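Long-range contact in dipeptide Epimerase (Enterococcus faecalis V583, PDB 3JVA), which belongs to the enolase superfamily, within the mandelate racemase/muconate lactonizing enzyme family, and carries a magnesium ion in its barrel domain: residues 129-134 / 317-323. Sequence-based numbering, arbitrary orientation.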
ATOM      1  N   VAL B 129     -35.342  23.019  11.844  1.00 24.88           N
ATOM      2  CA  VAL B 129     -33.994  23.092  11.299  1.00 25.14           C
ATOM      3  C   VAL B 129     -33.700  24.481  10.740  1.00 25.18           C
ATOM      4  O   VAL B 129     -34.568  25.128  10.162  1.00 25.78           O
ATOM      5  CB  VAL B 129     -33.785  22.011  10.205  1.00 27.58           C
ATOM      6  CG1 VAL B 129     -34.749  22.229   9.057  1.00 26.59           C
ATOM      7  CG2 VAL B 129     -32.340  22.024   9.723  1.00 27.49           C
ATOM      8  N   ILE B 130     -32.473  24.941  10.951  1.00 23.72           N
ATOM      9  CA  ILE B 130     -32.034  26.247  10.476  1.00 23.52           C
ATOM     10  C   ILE B 130     -31.416  26.133   9.092  1.00 21.61           C
ATOM     11  O   ILE B 130     -30.523  25.321   8.869  1.00 22.67           O
ATOM     12  CB  ILE B 130     -30.973  26.853  11.418  1.00 24.60           C
ATOM     13  CG1 ILE B 130     -31.583  27.088  12.803  1.00 27.58           C
ATOM     14  CG2 ILE B 130     -30.435  28.156  10.828  1.00 26.47           C
ATOM     15  CD1 ILE B 130     -30.568  27.472  13.862  1.00 28.36           C
ATOM     16  N   THR B 131     -31.890  26.944   8.158  1.00 20.29           N
ATOM     17  CA  THR B 131     -31.333  26.914   6.819  1.00 20.89           C
ATOM     18  C   THR B 131     -30.612  28.206   6.491  1.00 22.47           C
ATOM     19  O   THR B 131     -30.883  29.254   7.084  1.00 21.41           O
ATOM     20  CB  THR B 131     -32.416  26.706   5.738  1.00 21.46           C
ATOM     21  OG1 THR B 131     -31.801  26.755   4.445  1.00 21.43           O
ATOM     22  CG2 THR B 131     -33.485  27.799   5.818  1.00 19.55           C
ATOM     23  N   ASP B 132     -29.668  28.120   5.561  1.00 22.79           N
ATOM     24  CA  ASP B 132     -28.966  29.310   5.114  1.00 22.63           C
ATOM     25  C   ASP B 132     -29.839  29.811   3.973  1.00 22.44           C
ATOM     26  O   ASP B 132     -30.937  29.295   3.742  1.00 22.90           O
ATOM     27  CB  ASP B 132     -27.566  28.968   4.566  1.00 22.62           C
ATOM     28  CG  ASP B 132     -27.608  28.027   3.355  1.00 23.49           C
ATOM     29  OD1 ASP B 132     -28.571  28.087   2.556  1.00 21.92           O
ATOM     30  OD2 ASP B 132     -26.656  27.234   3.189  1.00 22.70           O
ATOM     31  N   ILE B 133     -29.361  30.822   3.267  1.00 21.88           N
ATOM     32  CA  ILE B 133     -30.071  31.327   2.109  1.00 22.68           C
ATOM     33  C   ILE B 133     -28.996  31.717   1.110  1.00 24.39           C
ATOM     34  O   ILE B 133     -27.967  32.306   1.475  1.00 24.09           O
ATOM     35  CB  ILE B 133     -30.986  32.541   2.434  1.00 22.39           C
ATOM     36  CG1 ILE B 133     -31.796  32.906   1.182  1.00 23.53           C
ATOM     37  CG2 ILE B 133     -30.161  33.730   2.894  1.00 22.08           C
ATOM     38  CD1 ILE B 133     -32.930  33.880   1.446  1.00 23.02           C
ATOM     39  N   THR B 134     -29.221  31.355  -0.147  1.00 24.48           N
ATOM     40  CA  THR B 134     -28.270  31.639  -1.211  1.00 25.97           C
ATOM     41  C   THR B 134     -28.489  33.021  -1.811  1.00 26.24           C
ATOM     42  O   THR B 134     -29.612  33.406  -2.111  1.00 26.22           O
ATOM     43  CB  THR B 134     -28.380  30.576  -2.335  1.00 27.54           C
ATOM     44  OG1 THR B 134     -28.065  29.283  -1.804  1.00 28.47           O
ATOM     45  CG2 THR B 134     -27.423  30.895  -3.480  1.00 27.89           C
ATOM     46  N   ALA B 317     -27.947  22.870   6.642  1.00 21.73           N
ATOM     47  CA  ALA B 317     -29.030  22.804   5.672  1.00 21.00           C
ATOM     48  C   ALA B 317     -29.022  23.999   4.729  1.00 21.71           C
ATOM     49  O   ALA B 317     -28.845  25.143   5.152  1.00 22.89           O
ATOM     50  CB  ALA B 317     -30.370  22.711   6.394  1.00 23.29           C
ATOM     51  N   ASP B 318     -29.194  23.713   3.445  1.00 19.75           N
ATOM     52  CA  ASP B 318     -29.244  24.728   2.401  1.00 22.48           C
ATOM     53  C   ASP B 318     -30.554  24.415   1.687  1.00 20.73           C
ATOM     54  O   ASP B 318     -30.561  23.905   0.571  1.00 19.96           O
ATOM     55  CB  ASP B 318     -28.042  24.572   1.459  1.00 23.17           C
ATOM     56  CG  ASP B 318     -28.078  25.542   0.293  1.00 25.76           C
ATOM     57  OD1 ASP B 318     -28.574  26.673   0.473  1.00 25.01           O
ATOM     58  OD2 ASP B 318     -27.602  25.176  -0.804  1.00 26.05           O
ATOM     59  N   LEU B 319     -31.660  24.716   2.363  1.00 20.97           N
ATOM     60  CA  LEU B 319     -33.000  24.433   1.844  1.00 21.14           C
ATOM     61  C   LEU B 319     -33.773  25.736   1.702  1.00 21.09           C
ATOM     62  O   LEU B 319     -34.693  26.009   2.467  1.00 21.59           O
ATOM     63  CB  LEU B 319     -33.721  23.492   2.814  1.00 19.76           C
ATOM     64  CG  LEU B 319     -32.976  22.190   3.129  1.00 20.03           C
ATOM     65  CD1 LEU B 319     -33.677  21.461   4.264  1.00 20.44           C
ATOM     66  CD2 LEU B 319     -32.905  21.315   1.877  1.00 21.15           C
ATOM     67  N   ASP B 320     -33.402  26.516   0.694  1.00 21.30           N
ATOM     68  CA  ASP B 320     -33.993  27.828   0.460  1.00 21.11           C
ATOM     69  C   ASP B 320     -34.838  27.968  -0.802  1.00 22.66           C
ATOM     70  O   ASP B 320     -35.247  29.073  -1.149  1.00 20.88           O
ATOM     71  CB  ASP B 320     -32.862  28.859   0.409  1.00 20.90           C
ATOM     72  CG  ASP B 320     -31.876  28.587  -0.718  1.00 25.91           C
ATOM     73  OD1 ASP B 320     -31.887  27.467  -1.285  1.00 24.33           O
ATOM     74  OD2 ASP B 320     -31.077  29.490  -1.037  1.00 25.89           O
ATOM     75  N   ALA B 321     -35.114  26.862  -1.485  1.00 21.51           N
ATOM     76  CA  ALA B 321     -35.885  26.936  -2.724  1.00 22.30           C
ATOM     77  C   ALA B 321     -37.253  27.615  -2.612  1.00 21.80           C
ATOM     78  O   ALA B 321     -37.645  28.352  -3.517  1.00 21.62           O
ATOM     79  CB  ALA B 321     -36.043  25.541  -3.326  1.00 20.24           C
ATOM     80  N   THR B 322     -37.985  27.390  -1.523  1.00 22.34           N
ATOM     81  CA  THR B 322     -39.305  28.008  -1.416  1.00 22.82           C
ATOM     82  C   THR B 322     -39.247  29.527  -1.343  1.00 24.62           C
ATOM     83  O   THR B 322     -40.205  30.205  -1.724  1.00 24.49           O
ATOM     84  CB  THR B 322     -40.119  27.495  -0.197  1.00 22.11           C
ATOM     85  OG1 THR B 322     -39.507  27.927   1.025  1.00 22.09           O
ATOM     86  CG2 THR B 322     -40.206  25.971  -0.216  1.00 23.84           C
ATOM     87  N   PHE B 323     -38.122  30.061  -0.873  1.00 23.19           N
ATOM     88  CA  PHE B 323     -37.970  31.510  -0.747  1.00 24.77           C
ATOM     89  C   PHE B 323     -37.887  32.226  -2.089  1.00 24.97           C
ATOM     90  O   PHE B 323     -38.103  33.437  -2.163  1.00 26.40           O
ATOM     91  CB  PHE B 323     -36.718  31.859   0.069  1.00 23.64           C
ATOM     92  CG  PHE B 323     -36.600  31.116   1.368  1.00 23.60           C
ATOM     93  CD1 PHE B 323     -37.729  30.690   2.057  1.00 24.54           C
ATOM     94  CD2 PHE B 323     -35.347  30.867   1.917  1.00 25.48           C
ATOM     95  CE1 PHE B 323     -37.612  30.024   3.276  1.00 26.90           C
ATOM     96  CE2 PHE B 323     -35.218  30.204   3.136  1.00 25.81           C
ATOM     97  CZ  PHE B 323     -36.348  29.782   3.815  1.00 26.80           C
TER
HETATM   98  O   HOH W   1     -27.455  25.543   8.021  1.00 28.28           O
HETATM   99  O   HOH W   2     -29.488  26.801  -2.548  1.00 34.53           O
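The Phe323 ring takes Thr131 at its edge: CG2 of Thr131 lies near the ring plane, 4.0 Å from CE2 of Phe323, with the carbonyl oxygen of Asp132 along the same rim. Ile133 comes in obliquely, its CD1 3.9 Å from CD2 of Phe323. The second set of flat groups is carboxylates. Those of Asp132 and Asp318 have planes 58° apart, and OD1 of Asp132 is 2.5 Å from OD1 of Asp318. The other oxygen of Asp132, OD2, forms a salt bridge with Arg187. Asp320 OD2 accepts from the backbone N of Thr134 (2.8 Å) on its anti side, 25° out of plane, while a water joins its OD1 to Asp318 OD2 and Thr134 OG1. Thr131 OG1, set anti to its own N (chi1 177°), receives the N-H of Leu319 at 2.9 Å and donates to the carbonyl of Asp132, so two bonds fix the hydroxyl. One main-chain bond, Asp132 N to Ala317 O (3.1 Å), and a water between Ile130 O and Ala317 N join strand 128-134 to the end of strand 314-317. This is the first-to-last strand closure of the enolase-superfamily barrel, with the Asp318 side chain about 6 Å from the magnesium ion held by Asp189, Glu215 and Asp240.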